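Local atomic coordinates of ZmpA Glycopeptidase (Clostridium perfringens, PDB entry 6XSX), a protein that probably hydrolyses the protein backbone of glycosylated substrates such as mucins, this chain being the catalytic M60 metallopeptidase module of a larger multidomain protein. Residues Thr364-Pro367 / Arg368-Gln371; Asp214-Ile217 / Lys218-Lys222. All coordinates share one frame; numbering follows the deposited sequence.

Contact 1: residues Thr364-Pro367 / Arg368-Gln371. With EDO (1,2-ethanediol), chain G.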
# COMPACT_ATOMS: atom_id res chain seq x y z
N THR A 364 -14.64 8.99 0.20
CA THR A 364 -14.32 9.54 -1.12
C THR A 364 -13.16 10.55 -1.05
O THR A 364 -12.74 11.07 -2.08
CB THR A 364 -15.52 10.21 -1.81
OG1 THR A 364 -15.88 11.41 -1.12
CG2 THR A 364 -16.71 9.30 -1.98
N PHE A 365 -12.66 10.83 0.16
CA PHE A 365 -11.67 11.89 0.32
C PHE A 365 -10.36 11.55 -0.41
O PHE A 365 -9.89 12.33 -1.23
CB PHE A 365 -11.41 12.21 1.79
CG PHE A 365 -10.18 13.05 2.05
CD1 PHE A 365 -10.08 14.34 1.55
CD2 PHE A 365 -9.13 12.56 2.80
CE1 PHE A 365 -8.94 15.11 1.78
CE2 PHE A 365 -7.99 13.33 3.03
CZ PHE A 365 -7.90 14.60 2.52
N TRP A 366 -9.77 10.40 -0.08
CA TRP A 366 -8.39 10.14 -0.48
C TRP A 366 -8.23 10.13 -2.00
O TRP A 366 -7.36 10.82 -2.53
CB TRP A 366 -7.81 8.89 0.20
CG TRP A 366 -6.32 8.83 0.04
CD1 TRP A 366 -5.59 7.91 -0.65
CD2 TRP A 366 -5.37 9.80 0.54
NE1 TRP A 366 -4.26 8.22 -0.60
CE2 TRP A 366 -4.09 9.38 0.11
CE3 TRP A 366 -5.48 10.96 1.31
CZ2 TRP A 366 -2.93 10.09 0.45
CZ3 TRP A 366 -4.34 11.67 1.63
CH2 TRP A 366 -3.08 11.24 1.20
N PRO A 367 -9.03 9.36 -2.78
CA PRO A 367 -8.89 9.34 -4.24
C PRO A 367 -8.90 10.75 -4.84
O PRO A 367 -8.06 11.08 -5.68
CB PRO A 367 -10.06 8.47 -4.72
CG PRO A 367 -10.98 8.32 -3.52
CD PRO A 367 -10.09 8.45 -2.30
N ARG A 368 -9.80 11.60 -4.33
CA ARG A 368 -9.95 12.97 -4.82
C ARG A 368 -8.74 13.81 -4.41
O ARG A 368 -8.25 14.60 -5.20
CB ARG A 368 -11.28 13.57 -4.37
CG ARG A 368 -12.51 12.82 -4.87
CD ARG A 368 -13.81 13.45 -4.39
NE ARG A 368 -13.85 14.83 -4.88
CZ ARG A 368 -14.51 15.85 -4.33
NH1 ARG A 368 -15.23 15.69 -3.23
NH2 ARG A 368 -14.44 17.04 -4.89
N PHE A 369 -8.26 13.62 -3.17
CA PHE A 369 -7.06 14.31 -2.70
C PHE A 369 -5.86 13.95 -3.58
O PHE A 369 -5.16 14.84 -4.08
CB PHE A 369 -6.85 14.05 -1.21
CG PHE A 369 -5.73 14.81 -0.53
CD1 PHE A 369 -5.95 16.06 0.01
CD2 PHE A 369 -4.47 14.24 -0.39
CE1 PHE A 369 -4.94 16.75 0.67
CE2 PHE A 369 -3.45 14.93 0.27
CZ PHE A 369 -3.69 16.18 0.80
N GLU A 370 -5.65 12.64 -3.79
CA GLU A 370 -4.57 12.15 -4.66
C GLU A 370 -4.70 12.74 -6.06
O GLU A 370 -3.68 13.12 -6.66
CB GLU A 370 -4.53 10.62 -4.73
CG GLU A 370 -3.89 9.94 -3.53
CD GLU A 370 -2.59 10.54 -3.02
OE1 GLU A 370 -1.57 9.84 -3.04
OE2 GLU A 370 -2.61 11.70 -2.55
N GLN A 371 -5.93 12.81 -6.59
CA GLN A 371 -6.20 13.36 -7.91
C GLN A 371 -5.74 14.82 -8.00
O GLN A 371 -5.14 15.21 -9.00
CB GLN A 371 -7.67 13.21 -8.30
CG GLN A 371 -8.04 11.82 -8.81
CD GLN A 371 -9.53 11.66 -8.91
OE1 GLN A 371 -10.29 12.47 -8.37
NE2 GLN A 371 -9.97 10.62 -9.60
C1 EDO G . -14.70 14.28 0.15
O1 EDO G . -14.71 13.88 -1.21
C2 EDO G . -15.72 15.31 0.45
O2 EDO G . -16.93 15.09 -0.24

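Contact 2: residues Asp214-Ile217 / Lys218-Lys222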
# COMPACT_ATOMS: atom_id res chain seq x y z
N ASP A 214 -4.44 -9.44 -8.15
CA ASP A 214 -5.14 -8.53 -9.04
C ASP A 214 -6.13 -7.68 -8.26
O ASP A 214 -6.25 -6.48 -8.52
CB ASP A 214 -5.78 -9.27 -10.23
CG ASP A 214 -4.77 -9.64 -11.30
OD1 ASP A 214 -3.69 -9.02 -11.32
OD2 ASP A 214 -5.06 -10.55 -12.10
N GLU A 215 -6.82 -8.30 -7.30
CA GLU A 215 -7.78 -7.59 -6.46
C GLU A 215 -7.08 -6.50 -5.67
O GLU A 215 -7.67 -5.45 -5.43
CB GLU A 215 -8.52 -8.56 -5.52
CG GLU A 215 -9.59 -9.41 -6.20
CD GLU A 215 -10.74 -8.65 -6.84
OE1 GLU A 215 -10.91 -7.45 -6.56
OE2 GLU A 215 -11.48 -9.26 -7.64
N VAL A 216 -5.83 -6.75 -5.23
CA VAL A 216 -5.11 -5.76 -4.44
C VAL A 216 -4.81 -4.53 -5.31
O VAL A 216 -5.02 -3.41 -4.85
CB VAL A 216 -3.83 -6.34 -3.80
CG1 VAL A 216 -2.93 -5.26 -3.23
CG2 VAL A 216 -4.16 -7.36 -2.72
N ILE A 217 -4.35 -4.75 -6.55
CA ILE A 217 -3.99 -3.65 -7.44
C ILE A 217 -5.25 -2.85 -7.82
O ILE A 217 -5.21 -1.62 -7.84
CB ILE A 217 -3.22 -4.15 -8.69
CG1 ILE A 217 -1.89 -4.80 -8.32
CG2 ILE A 217 -3.03 -3.01 -9.70
CD1 ILE A 217 -0.89 -3.85 -7.69
N LYS A 218 -6.35 -3.56 -8.09
CA LYS A 218 -7.63 -2.93 -8.39
C LYS A 218 -8.03 -2.00 -7.24
O LYS A 218 -8.25 -0.81 -7.45
CB LYS A 218 -8.70 -4.00 -8.66
CG LYS A 218 -9.94 -3.50 -9.38
CD LYS A 218 -10.87 -4.63 -9.78
CE LYS A 218 -12.30 -4.18 -10.00
NZ LYS A 218 -13.25 -5.23 -9.57
N GLU A 219 -8.10 -2.55 -6.02
CA GLU A 219 -8.52 -1.79 -4.85
C GLU A 219 -7.57 -0.60 -4.65
O GLU A 219 -8.02 0.52 -4.41
CB GLU A 219 -8.65 -2.71 -3.64
CG GLU A 219 -9.13 -2.04 -2.36
CD GLU A 219 -10.40 -1.21 -2.48
OE1 GLU A 219 -11.25 -1.55 -3.33
OE2 GLU A 219 -10.53 -0.22 -1.75
N THR A 220 -6.26 -0.83 -4.81
CA THR A 220 -5.26 0.21 -4.61
C THR A 220 -5.46 1.34 -5.61
O THR A 220 -5.39 2.52 -5.25
CB THR A 220 -3.82 -0.31 -4.72
OG1 THR A 220 -3.57 -1.15 -3.60
CG2 THR A 220 -2.80 0.81 -4.73
N MET A 221 -5.73 0.98 -6.86
CA MET A 221 -5.80 2.01 -7.88
C MET A 221 -7.10 2.80 -7.75
O MET A 221 -7.10 4.02 -7.93
CB MET A 221 -5.57 1.43 -9.28
CG MET A 221 -4.10 1.17 -9.48
SD MET A 221 -3.64 0.53 -11.09
CE MET A 221 -3.65 2.03 -12.07
N LYS A 222 -8.19 2.13 -7.37
CA LYS A 222 -9.43 2.82 -7.02
C LYS A 222 -9.18 3.81 -5.87
O LYS A 222 -9.51 4.99 -5.97
CB LYS A 222 -10.52 1.81 -6.67
CG LYS A 222 -11.85 2.43 -6.26
CD LYS A 222 -12.87 1.38 -5.89
CE LYS A 222 -14.00 1.91 -5.04
NZ LYS A 222 -14.91 0.82 -4.62

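Contact 1: residues Thr364-Pro367 / Arg368-Gln371
Phe-365, Trp-366 and Phe-369 bring their rings together on the buried side of the first turns of helix 365-375. Both Phe-365 and Phe-369 carry CG opposite the backbone N (chi1 166° and -174°), which sends the two rings the same way, side by side. CZ of Phe-365 lies 3.5 Å from CD1 of Phe-369, and CB of Phe-369 sits over one face of the Phe-365 ring in a CH-pi contact. Trp-366 flanks Phe-369 with its six-membered ring: the planes are close to parallel but slid apart, and CZ3 of Trp-366 comes within 3.3 Å of CD2 of Phe-369. The indole has a further cover one turn on, where CG of Glu-370 rests over the five-membered ring, 3.8 Å from its centroid. A bend at chi2 of Glu-370 then carries the carboxylate out past the CZ2 rim of the indole, OE2 of Glu-370 3.4 Å from CZ2 of Trp-366, with the two planes 21° apart. In the backbone, Glu-370 N bonds to Trp-366 O at 2.8 Å. Helix 347-361 and helix 383-398 enclose the two phenylalanines, through Leu-355 and Ala-394 among others.

The solvent side is looser. OG1 of Thr-364 and CD of Arg-368 stay 4.4 Å apart, and a 1,2-ethanediol molecule, probably from the crystallisation liquor, bridges the two residues. Its O1 donates to Thr-364 OG1 (2.7 Å) and accepts from Arg-368 NH1 (2.8 Å), lying near the guanidinium plane at its edge; Asp-362 binds the same diol and Thr-364 OG1 as well. The arrangement is that of an amphipathic helix start, an aromatic cluster spaced i, i+1 and i+4 anchoring helix 365-375 in the helical part of the M60 peptidase module.

Contact 2: residues Asp214-Ile217 / Lys218-Lys222
Four successive i to i+4 backbone bonds, from Lys-218 N to Asp-214 O through Met-221 N to Ile-217 O, run through residues 214-222, about two and a half regular turns of helix 206-224. Among the side chains, Thr-220 adds a bond to that ladder: its OG1 donates to Val-216 O at 3.0 Å, while its own backbone N reaches the same oxygen at 2.9 Å. The two donors approach from opposite faces of the carbonyl plane, the hydroxyl 39° out of it, so one acceptor is gripped twice. Chi1 of -69° places OG1 beside the backbone N and over the preceding turn, satisfying the hydroxyl of a buried residue within its own helix. Next to it, Ile-217 and Met-221 run side by side, with Ile-217 CG2 3.9 Å from Met-221 SD.

On the exposed face, Glu-215 and Lys-218 show only a loose attraction, OE1 of Glu-215 lying 4.4 Å from NZ of Lys-218, beyond a salt bridge. Two other acids find partners elsewhere: Asp-214 forms a salt bridge with Lys-150 and a hydrogen bond with Ser-183, and Glu-219 bonds to His-305. Val-216, Ile-217 and Thr-220 face Met-283 on helix 277-286, which carries an HExxH sequence consistent with the zinc-binding motif of metallopeptidases. The whole is an amphipathic helix with a threonine hydroxyl bonded to the i-4 carbonyl, packed against the probable active-site helix.

Overall arrangement
Contact 2 comes first along the chain, on helix 206-224, and contact 1 follows on helix 365-375; both belong to the M60 peptidase module. Their centres are 15 Å apart, yet the two helices meet where CB of Pro-367 packs 3.7 Å from O of Lys-222. Just beyond contact 2, Tyr-223 and Trp-224 lie against Trp-366, and Gln-371 bonds to the backbone of Gly-225, so the end of helix 206-224 is joined to contact 1. Helix 206-224 thus touches both the HExxH helix, through contact 2, and helix 365-375, through its last residues, placing the two contacts in one continuous helical assembly.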